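Local atomic coordinates of 2-oxoadipate dioxygenase/decarboxylase, chloroplastic/amyloplastic (Oryza sativa, PDB entry 6W1K), a protein that catalyses the oxygen-dependent decarboxylation and hydroxylation of 2-oxoadipate to D-2-hydroxyglutarate, an iron(II)-dependent step of lysine breakdown in plastids. Residues K152-A157 and N189-N194; T200-S205 and V285-R290; N211-F216 and I266-R271. All blocks are in the same frame, centred on the assembly; numbering follows the deposited sequence.

Contact 1: K152-A157 and N189-N194. With OOG (2-oxoadipic acid), chain F.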
loop_
_atom_site.group_PDB
_atom_site.type_symbol
_atom_site.label_atom_id
_atom_site.label_comp_id
_atom_site.label_asym_id
_atom_site.label_seq_id
_atom_site.Cartn_x
_atom_site.Cartn_y
_atom_site.Cartn_z
ATOM N N LYS A 152 -0.969 -12.225 16.155
ATOM C CA LYS A 152 -2.384 -12.087 16.478
ATOM C C LYS A 152 -2.788 -10.642 16.759
ATOM O O LYS A 152 -3.980 -10.381 17.002
ATOM C CB LYS A 152 -2.755 -12.976 17.681
ATOM C CG LYS A 152 -2.521 -14.455 17.418
ATOM C CD LYS A 152 -2.827 -15.302 18.640
ATOM C CE LYS A 152 -4.332 -15.610 18.785
ATOM N NZ LYS A 152 -4.558 -16.507 19.969
ATOM N N HIS A 153 -1.856 -9.697 16.688
ATOM C CA HIS A 153 -2.138 -8.295 17.022
ATOM C C HIS A 153 -1.426 -7.393 16.059
ATOM O O HIS A 153 -0.872 -6.353 16.432
ATOM C CB HIS A 153 -1.775 -8.013 18.484
ATOM C CG HIS A 153 -2.531 -8.901 19.411
ATOM N ND1 HIS A 153 -3.864 -8.704 19.689
ATOM C CD2 HIS A 153 -2.202 -10.085 19.971
ATOM C CE1 HIS A 153 -4.308 -9.698 20.441
ATOM N NE2 HIS A 153 -3.306 -10.538 20.643
ATOM N N ALA A 154 -1.474 -7.766 14.778
ATOM C CA ALA A 154 -0.755 -7.013 13.757
ATOM C C ALA A 154 -1.292 -5.601 13.618
ATOM O O ALA A 154 -0.536 -4.674 13.318
ATOM C CB ALA A 154 -0.836 -7.741 12.404
ATOM N N THR A 155 -2.592 -5.408 13.819
ATOM C CA THR A 155 -3.149 -4.061 13.681
ATOM C C THR A 155 -2.703 -3.136 14.805
ATOM O O THR A 155 -2.405 -1.959 14.564
ATOM C CB THR A 155 -4.677 -4.167 13.628
ATOM O OG1 THR A 155 -4.998 -5.113 12.607
ATOM C CG2 THR A 155 -5.307 -2.840 13.292
ATOM N N LEU A 156 -2.640 -3.649 16.030
ATOM C CA LEU A 156 -2.043 -2.906 17.131
ATOM C C LEU A 156 -0.620 -2.485 16.799
ATOM O O LEU A 156 -0.230 -1.334 17.016
ATOM C CB LEU A 156 -2.069 -3.770 18.386
ATOM C CG LEU A 156 -3.048 -3.584 19.534
ATOM C CD1 LEU A 156 -2.630 -4.602 20.586
ATOM C CD2 LEU A 156 -2.982 -2.184 20.011
ATOM N N ALA A 157 0.171 -3.412 16.257
ATOM C CA ALA A 157 1.530 -3.082 15.821
ATOM C C ALA A 157 1.523 -1.959 14.782
ATOM O O ALA A 157 2.307 -1.003 14.867
ATOM C CB ALA A 157 2.202 -4.330 15.263
ATOM N N ASN A 189 10.482 -2.648 9.135
ATOM C CA ASN A 189 9.234 -1.874 9.124
ATOM C C ASN A 189 8.018 -2.660 9.603
ATOM O O ASN A 189 7.032 -2.047 10.027
ATOM C CB ASN A 189 8.929 -1.323 7.710
ATOM C CG ASN A 189 9.892 -0.211 7.275
ATOM O OD1 ASN A 189 9.771 0.936 7.683
ATOM N ND2 ASN A 189 10.871 -0.567 6.457
ATOM N N GLY A 190 8.032 -3.985 9.507
ATOM C CA GLY A 190 6.921 -4.756 10.041
ATOM C C GLY A 190 5.619 -4.407 9.335
ATOM O O GLY A 190 5.561 -4.247 8.115
ATOM N N TYR A 191 4.569 -4.296 10.123
ATOM C CA TYR A 191 3.218 -4.056 9.654
ATOM C C TYR A 191 2.909 -2.573 9.411
ATOM O O TYR A 191 1.723 -2.204 9.281
ATOM C CB TYR A 191 2.260 -4.633 10.681
ATOM C CG TYR A 191 2.284 -6.130 10.822
ATOM C CD1 TYR A 191 1.767 -6.941 9.828
ATOM C CD2 TYR A 191 2.794 -6.729 11.975
ATOM C CE1 TYR A 191 1.763 -8.302 9.959
ATOM C CE2 TYR A 191 2.782 -8.075 12.114
ATOM C CZ TYR A 191 2.249 -8.866 11.108
ATOM O OH TYR A 191 2.222 -10.233 11.245
ATOM N N ALA A 192 3.928 -1.722 9.346
ATOM C CA ALA A 192 3.718 -0.314 9.045
ATOM C C ALA A 192 3.129 -0.165 7.656
ATOM O O ALA A 192 3.432 -0.927 6.735
ATOM C CB ALA A 192 5.024 0.484 9.112
ATOM N N LEU A 193 2.249 0.815 7.512
ATOM C CA LEU A 193 1.700 1.105 6.195
ATOM C C LEU A 193 2.835 1.341 5.205
ATOM O O LEU A 193 3.702 2.202 5.428
ATOM C CB LEU A 193 0.816 2.333 6.308
ATOM C CG LEU A 193 0.138 2.787 5.046
ATOM C CD1 LEU A 193 -0.929 1.795 4.558
ATOM C CD2 LEU A 193 -0.468 4.141 5.376
ATOM N N ASN A 194 2.846 0.562 4.122
ATOM C CA ASN A 194 3.933 0.652 3.139
ATOM C C ASN A 194 3.709 1.808 2.166
ATOM O O ASN A 194 4.671 2.465 1.733
ATOM C CB ASN A 194 4.044 -0.679 2.399
ATOM C CG ASN A 194 4.957 -0.596 1.212
ATOM O OD1 ASN A 194 4.511 -0.368 0.096
ATOM N ND2 ASN A 194 6.249 -0.761 1.446
HETATM C C2 OOG F . 2.849 -3.048 -2.882
HETATM C C3 OOG F . 3.152 -2.748 -4.351
HETATM C C4 OOG F . 1.950 -3.122 -5.226
HETATM C C6 OOG F . 0.081 -1.696 -6.445
HETATM O O4 OOG F . -0.011 -2.527 -7.383
HETATM O O3 OOG F . -0.478 -0.582 -6.545
HETATM C C5 OOG F . 0.869 -2.041 -5.187
HETATM C C1 OOG F . 4.096 -2.907 -1.998
HETATM O O1 OOG F . 4.120 -3.397 -0.923
HETATM O O2 OOG F . 5.220 -2.201 -2.430
HETATM O O5 OOG F . 0.632 -1.465 -4.185
#
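The phenol ring of Y191 carries the methyl group of A154 over the middle of one face: CB of A154 stands 3.4 Å from the ring centroid and only 7° off the ring normal, a CH-pi contact. A157, one turn further along the helix, sets its CB 4.1 Å from CD2 of Y191, approaching obliquely. At the rim the hydroxyl of Y191 reaches beyond the contact to S74 and to the carbonyl of Y70, so the buried polar end of the ring is satisfied. CG of Y191 lies beside its own backbone N (chi1 -66°), which carries the ring across to the first turn of helix 154-160. Alanine suits both helix positions, because its short side chain lets the flat ring lie close against the helix: the CA atoms of A154 and Y191 are 6.4 Å apart. L75 of helix 72-81 touches both A154 and Y191, and T64 of strand 57-65 also packs on the tyrosine.

A hydrogen bond of 3.2 Å from A192 N to N189 O marks a type II' beta turn. G190 takes the turn position with positive phi (62°), a conformation that a residue without a side chain adopts readily. The turn links helix 181-189 to strand 195-199 and packs on helix 154-160, with the Y191 side chain about 8 Å from that of R63, which binds 2-oxoadipate.

Contact 2: T200-S205 and V285-R290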
loop_
_atom_site.group_PDB
_atom_site.type_symbol
_atom_site.label_atom_id
_atom_site.label_comp_id
_atom_site.label_asym_id
_atom_site.label_seq_id
_atom_site.Cartn_x
_atom_site.Cartn_y
_atom_site.Cartn_z
ATOM N N THR A 200 -6.038 10.080 -8.328
ATOM C CA THR A 200 -5.941 11.353 -9.049
ATOM C C THR A 200 -7.251 11.735 -9.725
ATOM O O THR A 200 -7.581 12.922 -9.796
ATOM C CB THR A 200 -4.806 11.347 -10.082
ATOM O OG1 THR A 200 -5.132 10.547 -11.230
ATOM C CG2 THR A 200 -3.525 10.862 -9.431
ATOM N N HIS A 201 -7.999 10.760 -10.263
ATOM C CA HIS A 201 -9.238 11.084 -10.976
ATOM C C HIS A 201 -10.305 11.677 -10.064
ATOM O O HIS A 201 -11.287 12.226 -10.571
ATOM C CB HIS A 201 -9.800 9.839 -11.685
ATOM C CG HIS A 201 -10.012 8.667 -10.771
ATOM N ND1 HIS A 201 -9.013 7.757 -10.484
ATOM C CD2 HIS A 201 -11.102 8.262 -10.077
ATOM C CE1 HIS A 201 -9.478 6.850 -9.642
ATOM N NE2 HIS A 201 -10.746 7.127 -9.389
ATOM N N ARG A 202 -10.160 11.571 -8.749
ATOM C CA ARG A 202 -11.067 12.249 -7.831
ATOM C C ARG A 202 -10.632 13.678 -7.513
ATOM O O ARG A 202 -11.379 14.399 -6.849
ATOM C CB ARG A 202 -11.206 11.423 -6.551
ATOM C CG ARG A 202 -11.860 10.065 -6.836
ATOM C CD ARG A 202 -12.192 9.290 -5.583
ATOM N NE ARG A 202 -13.609 9.423 -5.288
ATOM C CZ ARG A 202 -14.379 8.423 -4.890
ATOM N NH1 ARG A 202 -13.857 7.212 -4.723
ATOM N NH2 ARG A 202 -15.660 8.641 -4.644
ATOM N N LEU A 203 -9.463 14.114 -7.985
ATOM C CA LEU A 203 -9.095 15.517 -7.872
ATOM C C LEU A 203 -9.903 16.343 -8.867
ATOM O O LEU A 203 -10.464 15.819 -9.830
ATOM C CB LEU A 203 -7.602 15.720 -8.134
ATOM C CG LEU A 203 -6.689 14.942 -7.191
ATOM C CD1 LEU A 203 -5.246 15.032 -7.679
ATOM C CD2 LEU A 203 -6.828 15.421 -5.741
ATOM N N ILE A 204 -9.918 17.657 -8.660
ATOM C CA ILE A 204 -10.723 18.553 -9.490
ATOM C C ILE A 204 -9.868 19.346 -10.475
ATOM O O ILE A 204 -10.291 19.600 -11.600
ATOM C CB ILE A 204 -11.551 19.503 -8.599
ATOM C CG1 ILE A 204 -10.621 20.409 -7.785
ATOM C CG2 ILE A 204 -12.441 18.696 -7.670
ATOM C CD1 ILE A 204 -10.383 21.798 -8.379
ATOM N N SER A 205 -8.664 19.757 -10.081
ATOM C CA SER A 205 -7.863 20.621 -10.939
ATOM C C SER A 205 -7.218 19.795 -12.058
ATOM O O SER A 205 -7.503 18.610 -12.246
ATOM C CB SER A 205 -6.816 21.355 -10.107
ATOM O OG SER A 205 -5.785 20.456 -9.749
ATOM N N VAL A 285 -19.471 9.830 -14.375
ATOM C CA VAL A 285 -18.619 8.699 -14.026
ATOM C C VAL A 285 -18.436 8.662 -12.515
ATOM O O VAL A 285 -18.061 9.664 -11.897
ATOM C CB VAL A 285 -17.269 8.787 -14.753
ATOM C CG1 VAL A 285 -16.440 7.560 -14.474
ATOM C CG2 VAL A 285 -17.474 8.934 -16.252
ATOM N N ASN A 286 -18.727 7.509 -11.916
ATOM C CA ASN A 286 -18.471 7.229 -10.510
ATOM C C ASN A 286 -17.449 6.104 -10.403
ATOM O O ASN A 286 -17.053 5.508 -11.407
ATOM C CB ASN A 286 -19.760 6.850 -9.784
ATOM C CG ASN A 286 -20.820 7.919 -9.906
ATOM O OD1 ASN A 286 -21.621 7.944 -10.853
ATOM N ND2 ASN A 286 -20.823 8.830 -8.942
ATOM N N GLU A 287 -17.031 5.807 -9.170
ATOM C CA GLU A 287 -15.904 4.888 -8.992
ATOM C C GLU A 287 -16.236 3.505 -9.537
ATOM O O GLU A 287 -15.356 2.813 -10.055
ATOM C CB GLU A 287 -15.509 4.815 -7.510
ATOM C CG GLU A 287 -14.186 4.053 -7.211
ATOM C CD GLU A 287 -12.916 4.837 -7.562
ATOM O OE1 GLU A 287 -13.020 6.012 -7.994
ATOM O OE2 GLU A 287 -11.808 4.268 -7.390
ATOM N N HIS A 288 -17.506 3.101 -9.472
ATOM C CA HIS A 288 -17.851 1.761 -9.928
ATOM C C HIS A 288 -17.854 1.649 -11.451
ATOM O O HIS A 288 -17.856 0.532 -11.976
ATOM C CB HIS A 288 -19.197 1.333 -9.326
ATOM C CG HIS A 288 -20.397 1.944 -9.975
ATOM N ND1 HIS A 288 -20.944 3.138 -9.556
ATOM C CD2 HIS A 288 -21.185 1.503 -10.986
ATOM C CE1 HIS A 288 -21.998 3.423 -10.300
ATOM N NE2 HIS A 288 -22.166 2.448 -11.178
ATOM N N HIS A 289 -17.782 2.766 -12.166
ATOM C CA HIS A 289 -17.679 2.761 -13.620
ATOM C C HIS A 289 -16.249 2.651 -14.115
ATOM O O HIS A 289 -16.026 2.683 -15.331
ATOM C CB HIS A 289 -18.260 4.043 -14.190
ATOM C CG HIS A 289 -19.723 4.199 -13.967
ATOM N ND1 HIS A 289 -20.259 5.278 -13.298
ATOM C CD2 HIS A 289 -20.770 3.428 -14.347
ATOM C CE1 HIS A 289 -21.577 5.169 -13.280
ATOM N NE2 HIS A 289 -21.911 4.053 -13.905
ATOM N N ARG A 290 -15.288 2.591 -13.201
ATOM C CA ARG A 290 -13.871 2.663 -13.505
ATOM C C ARG A 290 -13.215 1.312 -13.246
ATOM O O ARG A 290 -13.705 0.492 -12.460
ATOM C CB ARG A 290 -13.208 3.767 -12.669
ATOM C CG ARG A 290 -13.845 5.143 -12.842
ATOM C CD ARG A 290 -13.101 6.197 -12.010
ATOM N NE ARG A 290 -13.551 7.560 -12.289
ATOM C CZ ARG A 290 -13.068 8.321 -13.266
ATOM N NH1 ARG A 290 -12.111 7.862 -14.061
ATOM N NH2 ARG A 290 -13.534 9.544 -13.444
#
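Two short 3-10 segments meet near the protein surface through a His-carboxylate hydrogen bond: residues 200-202, just after strand 195-199, and residues 287-289, in the loop before helix 296-302. NE2 of H201 donates to OE1 of E287 over 2.9 Å at an N-H...O angle of 157°. The oxygen lies almost in the imidazole plane and receives the bond on its syn side, 17° out of the carboxylate plane. The chain of E287 bends at chi2 (75°) to meet the ring.

R290 passes the histidine in the opposite direction. Its guanidinium takes CD2 of H201 over one face, with CD2 3.4 Å from NE of R290, and CG1 of V285 over the opposite face. Imidazole suits its place by offering an N-H at its edge and a carbon to the arginine; the planar guanidinium can be sandwiched while its NH1 is bonded to the carbonyl of R271, at the end of strand 258-271.

R202 adds a guanidinium charge: its NH1 is 3.6 Å from OE1 of E287, but that oxygen lies well out of the guanidinium plane, so charge alone acts here. OE2 of E287 forms a salt bridge to R121. A glutamate fits because its two oxygens can serve different partners. With arginines round it the carboxylate is probably held ionised; it would favour a proton on H201, which the nearby R290 would probably oppose.

Contact 3: N211-F216 and I266-R271. With NI (nickel (II) ion), chain E; OOG (2-oxoadipic acid), chain F.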
loop_
_atom_site.group_PDB
_atom_site.type_symbol
_atom_site.label_atom_id
_atom_site.label_comp_id
_atom_site.label_asym_id
_atom_site.label_seq_id
_atom_site.Cartn_x
_atom_site.Cartn_y
_atom_site.Cartn_z
ATOM N N ASN A 211 -0.638 12.134 -15.840
ATOM C CA ASN A 211 0.554 12.649 -16.506
ATOM C C ASN A 211 0.871 14.061 -16.037
ATOM O O ASN A 211 2.038 14.396 -15.785
ATOM C CB ASN A 211 0.378 12.606 -18.020
ATOM C CG ASN A 211 0.702 11.242 -18.609
ATOM O OD1 ASN A 211 1.670 10.590 -18.206
ATOM N ND2 ASN A 211 -0.107 10.804 -19.572
ATOM N N LYS A 212 -0.160 14.870 -15.861
ATOM C CA LYS A 212 -0.032 16.229 -15.309
ATOM C C LYS A 212 0.379 16.103 -13.843
ATOM O O LYS A 212 1.221 16.860 -13.411
ATOM C CB LYS A 212 -1.349 16.993 -15.399
ATOM C CG LYS A 212 -1.413 18.035 -16.499
ATOM C CD LYS A 212 -1.684 17.446 -17.846
ATOM C CE LYS A 212 -1.885 18.499 -18.918
ATOM N NZ LYS A 212 -3.166 19.218 -18.744
ATOM N N PHE A 213 -0.206 15.159 -13.111
ATOM C CA PHE A 213 0.140 14.953 -11.710
ATOM C C PHE A 213 1.625 14.621 -11.556
ATOM O O PHE A 213 2.316 15.189 -10.709
ATOM C CB PHE A 213 -0.703 13.833 -11.091
ATOM C CG PHE A 213 -0.561 13.750 -9.601
ATOM C CD1 PHE A 213 -1.499 14.354 -8.774
ATOM C CD2 PHE A 213 0.536 13.104 -9.013
ATOM C CE1 PHE A 213 -1.364 14.315 -7.411
ATOM C CE2 PHE A 213 0.682 13.085 -7.648
ATOM C CZ PHE A 213 -0.286 13.674 -6.839
ATOM N N ASN A 214 2.128 13.707 -12.385
ATOM C CA ASN A 214 3.539 13.338 -12.302
ATOM C C ASN A 214 4.447 14.545 -12.501
ATOM O O ASN A 214 5.452 14.702 -11.791
ATOM C CB ASN A 214 3.857 12.257 -13.328
ATOM C CG ASN A 214 3.352 10.902 -12.908
ATOM O OD1 ASN A 214 2.927 10.710 -11.767
ATOM N ND2 ASN A 214 3.362 9.958 -13.830
ATOM N N LYS A 215 4.115 15.417 -13.457
ATOM C CA LYS A 215 4.956 16.589 -13.693
ATOM C C LYS A 215 4.868 17.568 -12.521
ATOM O O LYS A 215 5.860 18.205 -12.156
ATOM C CB LYS A 215 4.563 17.267 -15.003
ATOM C CG LYS A 215 5.350 18.535 -15.313
ATOM C CD LYS A 215 4.446 19.593 -15.910
ATOM C CE LYS A 215 5.197 20.538 -16.860
ATOM N NZ LYS A 215 6.649 20.704 -16.517
ATOM N N PHE A 216 3.689 17.692 -11.912
ATOM C CA PHE A 216 3.546 18.469 -10.680
ATOM C C PHE A 216 4.483 17.951 -9.582
ATOM O O PHE A 216 5.146 18.739 -8.904
ATOM C CB PHE A 216 2.071 18.430 -10.237
ATOM C CG PHE A 216 1.809 19.045 -8.882
ATOM C CD1 PHE A 216 1.687 18.236 -7.750
ATOM C CD2 PHE A 216 1.673 20.421 -8.741
ATOM C CE1 PHE A 216 1.457 18.784 -6.502
ATOM C CE2 PHE A 216 1.431 20.977 -7.500
ATOM C CZ PHE A 216 1.320 20.151 -6.372
ATOM N N ILE A 266 4.755 6.970 -1.444
ATOM C CA ILE A 266 3.370 7.297 -1.761
ATOM C C ILE A 266 3.132 7.024 -3.241
ATOM O O ILE A 266 4.014 7.243 -4.079
ATOM C CB ILE A 266 3.023 8.759 -1.374
ATOM C CG1 ILE A 266 1.529 9.025 -1.611
ATOM C CG2 ILE A 266 3.870 9.791 -2.138
ATOM C CD1 ILE A 266 0.969 10.322 -0.937
ATOM N N GLU A 267 1.942 6.524 -3.560
ATOM C CA GLU A 267 1.574 6.179 -4.923
ATOM C C GLU A 267 0.437 7.089 -5.387
ATOM O O GLU A 267 -0.264 7.723 -4.581
ATOM C CB GLU A 267 1.204 4.687 -5.000
ATOM C CG GLU A 267 0.791 4.201 -6.358
ATOM C CD GLU A 267 0.041 2.873 -6.293
ATOM O OE1 GLU A 267 0.489 1.984 -5.551
ATOM O OE2 GLU A 267 -1.001 2.713 -6.978
ATOM N N PHE A 268 0.336 7.220 -6.714
ATOM C CA PHE A 268 -0.724 7.963 -7.395
ATOM C C PHE A 268 -1.314 7.071 -8.481
ATOM O O PHE A 268 -0.577 6.419 -9.230
ATOM C CB PHE A 268 -0.174 9.266 -7.975
ATOM C CG PHE A 268 0.977 9.825 -7.185
ATOM C CD1 PHE A 268 0.772 10.402 -5.937
ATOM C CD2 PHE A 268 2.267 9.781 -7.702
ATOM C CE1 PHE A 268 1.843 10.927 -5.211
ATOM C CE2 PHE A 268 3.337 10.295 -6.992
ATOM C CZ PHE A 268 3.134 10.860 -5.741
ATOM N N ALA A 269 -2.636 7.002 -8.535
ATOM C CA ALA A 269 -3.286 6.062 -9.430
ATOM C C ALA A 269 -4.466 6.709 -10.122
ATOM O O ALA A 269 -5.237 7.465 -9.515
ATOM C CB ALA A 269 -3.736 4.801 -8.683
ATOM N N GLU A 270 -4.600 6.404 -11.406
ATOM C CA GLU A 270 -5.751 6.824 -12.195
ATOM C C GLU A 270 -6.456 5.577 -12.698
ATOM O O GLU A 270 -5.826 4.718 -13.327
ATOM C CB GLU A 270 -5.350 7.706 -13.385
ATOM C CG GLU A 270 -6.586 8.302 -14.126
ATOM C CD GLU A 270 -6.256 9.449 -15.093
ATOM O OE1 GLU A 270 -5.108 9.920 -15.093
ATOM O OE2 GLU A 270 -7.157 9.874 -15.860
ATOM N N ARG A 271 -7.741 5.471 -12.413
ATOM C CA ARG A 271 -8.582 4.402 -12.929
ATOM C C ARG A 271 -9.500 4.990 -13.991
ATOM O O ARG A 271 -10.345 5.843 -13.684
ATOM C CB ARG A 271 -9.385 3.750 -11.807
ATOM C CG ARG A 271 -8.506 3.239 -10.639
ATOM C CD ARG A 271 -9.327 2.585 -9.482
ATOM N NE ARG A 271 -8.385 1.957 -8.558
ATOM C CZ ARG A 271 -7.886 0.733 -8.697
ATOM N NH1 ARG A 271 -7.008 0.282 -7.823
ATOM N NH2 ARG A 271 -8.289 -0.046 -9.687
HETATM NI NI NI E . -0.098 0.509 -4.501
HETATM C C2 OOG F . 2.849 -3.048 -2.882
HETATM C C3 OOG F . 3.152 -2.748 -4.351
HETATM C C4 OOG F . 1.950 -3.122 -5.226
HETATM C C6 OOG F . 0.081 -1.696 -6.445
HETATM O O4 OOG F . -0.011 -2.527 -7.383
HETATM O O3 OOG F . -0.478 -0.582 -6.545
HETATM C C5 OOG F . 0.869 -2.041 -5.187
HETATM C C1 OOG F . 4.096 -2.907 -1.998
HETATM O O1 OOG F . 4.120 -3.397 -0.923
HETATM O O2 OOG F . 5.220 -2.201 -2.430
HETATM O O5 OOG F . 0.632 -1.465 -4.185
#
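F268 overlaps F213 obliquely, the two phenylalanines meeting between strand 258-271 and helix 210-219. The side chains cross at about a right angle, while the ring planes are inclined at 45° with the centroids 4.5 Å apart. CG of F213 is anti to its backbone N (chi1 -170°), which sends the ring from the helix toward the strand. N214 adds a lesser contact, its OD1 4.2 Å from CD2 of F268, while that oxygen is hydrogen-bonded to S242. Large apolar rings suit this buried layer, where V47 of helix 38-51 also packs on F213. With an alanine at F268, F213 would probably lose its aromatic neighbour and a gap is likely to open between helix 210-219 and the sheet.

Strand alternation turns the neighbouring E267 the other way. Its extended side chain brings OE1 to 1.9 Å from the nickel ion that occupies the Fe(2+) site, which 2-oxoadipate also binds through O5 at 2.1 Å and O3 at 2.4 Å. H59 and H195 complete the protein's share, and Q241 NE2 holds OE2 of the glutamate. A hydrophobic helix-on-sheet face thus backs a two-histidine, one-carboxylate metal centre, as in VOC-fold dioxygenases such as 4-hydroxyphenylpyruvate dioxygenase.

Overall arrangement
Contacts 1 and 3 are buried and apolar, whereas contact 2 lies near the surface and relies on charge and a hydrogen bond. Contacts 1 and 3 sit on opposite sides of the chain's centre, about 27 Å apart between centres, yet both reach 2-oxoadipate: contact 1 through the pocket residue N194 and contact 3 through E267. One sets a ring on a helix, the other a helix on the sheet. Contacts 2 and 3 are neighbours, about 13 Å between centres, and touch directly, T200 N bonding to A269 O. Segment 189-194 leads into strand 195-199 and segment 200-205 leaves it; strand 195-199 pairs in parallel with strand 258-271 of contact 3.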